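Long-range contact in ionotropic glutamate receptor bacterial homologue (Nostoc punctiforme, PDB 2PYY), which binds L-glutamate through the ligand-binding core of a bacterial ionotropic glutamate receptor homologue, and by its family probably couples that binding to channel gating: residues R75-A87 against P191-L205. Sequence-based numbering, arbitrary orientation.
Sequences REQNFDFSLPIFA and PNNSPYRKPINQALL. With GLU (glutamic acid), chain E.
Leu83 N donates to Asn201 OD1 at 2.9 Å, joining the chain after edge strand 80-81 to helix 197-209 in one lobe of the periplasmic-binding-protein-type fold. The N-H...O angle is 157°, yet the donor stands 42° out of the amide plane. With CG anti to its carbonyl carbon (chi1 -72°), Asn201 faces Leu83 and also gives ND2 to water 3, which donates to Phe81 O and accepts from Arg197 NH1. Replacing the amide by an alanine here is likely to leave Leu83 N without this acceptor and water 3 with one donor fewer. Around this amide the packing is apolar: Leu83 CD1 meets Leu205 CD2 at 3.8 Å, the two side chains crossing near a right angle, and Leu204 CD2 lies 4.0 Å from Ile85 CG2.

Further along, Asp80 OD2 pairs with Arg197 NE only at long range, 3.8 Å, well out of the guanidinium plane. Stronger partners lie on the second subunit: its Lys198 NZ meets Asp80 OD1, its Arg197 NH2 meets OD2, and Arg197 NH2 here pairs in turn with its Asp80 OD2, reciprocal salt bridges that place this surface at a subunit interface. Behind, Asp80 and Ser82 hydrogen-bond by backbone to Leu190 and Ile188 of strand 175-190. At the far end Arg75 grips the glutamate ligand's alpha-carboxylate edge-on, NH1 to O at 2.8 Å and NH2 to OXT at 3.0 Å. Water 2 bridges the two segments, donating to Asp80 OD2 and Pro191 O and accepting from Ser194 N at 2.8 Å.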
# COMPACT_ATOMS: atom_id res chain seq x y z
N ARG B 75 1.74 3.51 -5.22
CA ARG B 75 3.10 3.52 -5.72
C ARG B 75 3.17 2.85 -7.10
O ARG B 75 3.89 3.29 -7.99
CB ARG B 75 4.04 2.82 -4.73
CG ARG B 75 4.13 3.56 -3.39
CD ARG B 75 4.94 2.81 -2.35
NE ARG B 75 5.09 3.59 -1.13
CZ ARG B 75 5.62 3.13 -0.00
NH1 ARG B 75 6.06 1.87 0.07
NH2 ARG B 75 5.71 3.94 1.05
N GLU B 76 2.39 1.79 -7.26
CA GLU B 76 2.36 1.06 -8.52
C GLU B 76 1.79 1.92 -9.65
O GLU B 76 2.08 1.69 -10.83
CB GLU B 76 1.52 -0.20 -8.36
CG GLU B 76 2.06 -1.41 -9.12
CD GLU B 76 1.92 -1.27 -10.61
OE1 GLU B 76 0.83 -0.86 -11.06
OE2 GLU B 76 2.90 -1.58 -11.34
N GLN B 77 0.99 2.91 -9.29
CA GLN B 77 0.40 3.77 -10.30
C GLN B 77 1.43 4.59 -11.05
O GLN B 77 1.34 4.77 -12.27
CB GLN B 77 -0.62 4.70 -9.64
CG GLN B 77 -1.38 5.55 -10.64
CD GLN B 77 -2.40 6.44 -9.97
OE1 GLN B 77 -3.40 5.95 -9.42
NE2 GLN B 77 -2.16 7.75 -9.99
N ASN B 78 2.43 5.09 -10.34
CA ASN B 78 3.46 5.91 -10.97
C ASN B 78 4.83 5.28 -11.09
O ASN B 78 5.72 5.83 -11.74
CB ASN B 78 3.57 7.23 -10.21
CG ASN B 78 2.28 8.01 -10.26
OD1 ASN B 78 1.89 8.53 -11.30
ND2 ASN B 78 1.59 8.09 -9.13
N PHE B 79 4.99 4.12 -10.47
CA PHE B 79 6.28 3.43 -10.51
C PHE B 79 6.11 1.95 -10.78
O PHE B 79 5.00 1.42 -10.76
CB PHE B 79 7.03 3.67 -9.19
CG PHE B 79 7.23 5.13 -8.87
CD1 PHE B 79 6.25 5.85 -8.19
CD2 PHE B 79 8.36 5.81 -9.33
CE1 PHE B 79 6.38 7.22 -7.97
CE2 PHE B 79 8.51 7.17 -9.12
CZ PHE B 79 7.51 7.88 -8.44
N ASP B 80 7.22 1.28 -11.08
CA ASP B 80 7.18 -0.15 -11.38
C ASP B 80 7.86 -0.92 -10.24
O ASP B 80 8.70 -0.38 -9.52
CB ASP B 80 7.91 -0.43 -12.69
CG ASP B 80 7.06 -1.22 -13.67
OD1 ASP B 80 6.09 -1.85 -13.23
OD2 ASP B 80 7.39 -1.22 -14.88
N PHE B 81 7.48 -2.19 -10.08
CA PHE B 81 8.04 -3.04 -9.05
C PHE B 81 8.47 -4.38 -9.63
O PHE B 81 7.89 -4.86 -10.59
CB PHE B 81 7.01 -3.31 -7.95
CG PHE B 81 6.91 -2.22 -6.92
CD1 PHE B 81 5.88 -1.29 -6.97
CD2 PHE B 81 7.84 -2.12 -5.90
CE1 PHE B 81 5.79 -0.27 -6.02
CE2 PHE B 81 7.76 -1.11 -4.94
CZ PHE B 81 6.73 -0.18 -5.00
N SER B 82 9.51 -4.96 -9.03
CA SER B 82 9.96 -6.27 -9.45
C SER B 82 9.00 -7.19 -8.72
O SER B 82 8.07 -6.73 -8.05
CB SER B 82 11.34 -6.55 -8.89
OG SER B 82 11.25 -6.73 -7.49
N LEU B 83 9.25 -8.49 -8.84
CA LEU B 83 8.46 -9.48 -8.13
C LEU B 83 8.77 -9.23 -6.66
O LEU B 83 9.83 -8.72 -6.34
CB LEU B 83 8.93 -10.88 -8.51
CG LEU B 83 8.52 -11.29 -9.92
CD1 LEU B 83 9.28 -12.55 -10.37
CD2 LEU B 83 7.03 -11.50 -9.93
N PRO B 84 7.86 -9.60 -5.76
CA PRO B 84 8.11 -9.39 -4.32
C PRO B 84 9.41 -10.06 -3.86
O PRO B 84 9.75 -11.16 -4.31
CB PRO B 84 6.87 -10.00 -3.66
CG PRO B 84 6.35 -10.98 -4.69
CD PRO B 84 6.56 -10.23 -5.99
N ILE B 85 10.14 -9.40 -2.97
CA ILE B 85 11.39 -9.98 -2.46
C ILE B 85 11.22 -10.46 -1.04
O ILE B 85 12.12 -11.08 -0.48
CB ILE B 85 12.55 -8.96 -2.42
CG1 ILE B 85 12.15 -7.77 -1.53
CG2 ILE B 85 12.93 -8.55 -3.82
CD1 ILE B 85 13.21 -6.75 -1.33
N PHE B 86 10.06 -10.15 -0.46
CA PHE B 86 9.79 -10.51 0.93
C PHE B 86 8.31 -10.36 1.28
O PHE B 86 7.62 -9.51 0.71
CB PHE B 86 10.60 -9.59 1.85
CG PHE B 86 10.80 -10.12 3.24
CD1 PHE B 86 11.91 -10.89 3.56
CD2 PHE B 86 9.88 -9.83 4.24
CE1 PHE B 86 12.12 -11.36 4.86
CE2 PHE B 86 10.07 -10.30 5.55
CZ PHE B 86 11.19 -11.07 5.86
N ALA B 87 7.83 -11.17 2.21
CA ALA B 87 6.44 -11.11 2.67
C ALA B 87 6.47 -10.47 4.05
O ALA B 87 7.10 -10.99 4.97
CB ALA B 87 5.85 -12.53 2.76
N PRO B 191 11.71 2.78 -12.10
CA PRO B 191 10.94 3.78 -12.84
C PRO B 191 10.13 3.01 -13.89
O PRO B 191 10.47 1.87 -14.22
CB PRO B 191 12.02 4.66 -13.46
CG PRO B 191 13.18 3.72 -13.61
CD PRO B 191 13.15 2.95 -12.33
N ASN B 192 9.06 3.61 -14.40
CA ASN B 192 8.26 2.95 -15.42
C ASN B 192 9.10 2.60 -16.63
O ASN B 192 10.04 3.32 -16.96
CB ASN B 192 7.12 3.84 -15.89
CG ASN B 192 6.05 4.02 -14.85
OD1 ASN B 192 5.69 3.08 -14.13
ND2 ASN B 192 5.52 5.24 -14.75
N ASN B 193 8.77 1.50 -17.30
CA ASN B 193 9.48 1.08 -18.50
C ASN B 193 10.96 0.80 -18.28
O ASN B 193 11.75 0.86 -19.22
CB ASN B 193 9.35 2.16 -19.59
CG ASN B 193 7.92 2.40 -20.00
OD1 ASN B 193 7.53 3.53 -20.32
ND2 ASN B 193 7.12 1.34 -20.00
N SER B 194 11.34 0.52 -17.04
CA SER B 194 12.73 0.24 -16.75
C SER B 194 13.16 -1.06 -17.40
O SER B 194 12.49 -2.08 -17.28
CB SER B 194 12.96 0.14 -15.24
OG SER B 194 14.21 -0.46 -14.97
N PRO B 195 14.28 -1.02 -18.13
CA PRO B 195 14.79 -2.22 -18.81
C PRO B 195 15.44 -3.20 -17.84
O PRO B 195 15.85 -4.28 -18.24
CB PRO B 195 15.79 -1.64 -19.80
CG PRO B 195 16.32 -0.44 -19.07
CD PRO B 195 15.04 0.17 -18.54
N TYR B 196 15.54 -2.84 -16.56
CA TYR B 196 16.15 -3.72 -15.57
C TYR B 196 15.14 -4.59 -14.83
O TYR B 196 15.51 -5.55 -14.14
CB TYR B 196 16.96 -2.90 -14.56
CG TYR B 196 18.12 -2.16 -15.20
CD1 TYR B 196 18.11 -0.77 -15.33
CD2 TYR B 196 19.21 -2.87 -15.73
CE1 TYR B 196 19.16 -0.10 -15.98
CE2 TYR B 196 20.25 -2.21 -16.39
CZ TYR B 196 20.22 -0.83 -16.51
OH TYR B 196 21.24 -0.20 -17.18
N ARG B 197 13.86 -4.28 -14.99
CA ARG B 197 12.81 -5.04 -14.32
C ARG B 197 12.86 -6.54 -14.59
O ARG B 197 13.06 -7.34 -13.68
CB ARG B 197 11.42 -4.51 -14.71
CG ARG B 197 10.29 -5.22 -13.96
CD ARG B 197 8.94 -4.60 -14.29
NE ARG B 197 8.60 -4.78 -15.70
CZ ARG B 197 7.99 -5.85 -16.18
NH1 ARG B 197 7.62 -6.84 -15.37
NH2 ARG B 197 7.76 -5.95 -17.49
N LYS B 198 12.70 -6.93 -15.86
CA LYS B 198 12.72 -8.35 -16.22
C LYS B 198 14.01 -9.09 -15.82
O LYS B 198 13.96 -10.18 -15.27
CB LYS B 198 12.41 -8.51 -17.72
CG LYS B 198 10.99 -8.05 -18.08
CD LYS B 198 10.67 -8.21 -19.57
CE LYS B 198 10.82 -9.67 -20.02
NZ LYS B 198 9.99 -10.59 -19.18
N PRO B 199 15.19 -8.50 -16.09
CA PRO B 199 16.40 -9.23 -15.69
C PRO B 199 16.50 -9.40 -14.17
O PRO B 199 17.09 -10.36 -13.68
CB PRO B 199 17.53 -8.38 -16.27
CG PRO B 199 16.96 -7.02 -16.29
CD PRO B 199 15.54 -7.26 -16.79
N ILE B 200 15.93 -8.46 -13.42
CA ILE B 200 15.96 -8.56 -11.97
C ILE B 200 15.03 -9.69 -11.57
O ILE B 200 15.38 -10.52 -10.73
CB ILE B 200 15.49 -7.23 -11.30
CG1 ILE B 200 16.61 -6.19 -11.39
CG2 ILE B 200 15.14 -7.46 -9.83
CD1 ILE B 200 16.27 -4.85 -10.73
N ASN B 201 13.86 -9.75 -12.18
CA ASN B 201 12.91 -10.81 -11.86
C ASN B 201 13.54 -12.16 -12.19
O ASN B 201 13.46 -13.09 -11.40
CB ASN B 201 11.62 -10.63 -12.66
CG ASN B 201 10.80 -9.47 -12.16
OD1 ASN B 201 11.08 -8.90 -11.11
ND2 ASN B 201 9.75 -9.12 -12.90
N GLN B 202 14.14 -12.23 -13.36
CA GLN B 202 14.80 -13.45 -13.82
C GLN B 202 15.87 -13.86 -12.80
O GLN B 202 15.96 -15.02 -12.40
CB GLN B 202 15.43 -13.19 -15.20
CG GLN B 202 16.21 -14.34 -15.80
CD GLN B 202 15.33 -15.43 -16.37
OE1 GLN B 202 14.18 -15.19 -16.76
NE2 GLN B 202 15.86 -16.64 -16.44
N ALA B 203 16.69 -12.89 -12.38
CA ALA B 203 17.73 -13.16 -11.39
C ALA B 203 17.16 -13.67 -10.07
O ALA B 203 17.59 -14.70 -9.55
CB ALA B 203 18.58 -11.89 -11.14
N LEU B 204 16.18 -12.94 -9.53
CA LEU B 204 15.54 -13.32 -8.27
C LEU B 204 14.95 -14.73 -8.33
O LEU B 204 15.09 -15.52 -7.39
CB LEU B 204 14.42 -12.33 -7.93
CG LEU B 204 13.70 -12.54 -6.59
CD1 LEU B 204 14.70 -12.33 -5.45
CD2 LEU B 204 12.54 -11.54 -6.45
N LEU B 205 14.28 -15.03 -9.44
CA LEU B 205 13.68 -16.35 -9.62
C LEU B 205 14.78 -17.43 -9.57
O LEU B 205 14.61 -18.43 -8.89
CB LEU B 205 12.90 -16.42 -10.95
CG LEU B 205 11.63 -15.56 -11.01
CD1 LEU B 205 11.07 -15.54 -12.42
CD2 LEU B 205 10.60 -16.10 -10.02
N GLU E . 7.59 -0.83 4.38
CA GLU E . 7.42 0.62 4.71
C GLU E . 7.01 1.39 3.46
O GLU E . 7.35 0.92 2.35
CB GLU E . 8.72 1.20 5.26
CG GLU E . 8.61 2.64 5.73
CD GLU E . 9.96 3.24 6.13
OE1 GLU E . 9.97 4.33 6.73
OE2 GLU E . 11.00 2.62 5.82
OXT GLU E . 6.37 2.45 3.59
O HOH W 1 8.06 6.03 -13.02
O HOH W 2 10.02 -0.78 -14.97
O HOH W 3 7.81 -7.13 -12.24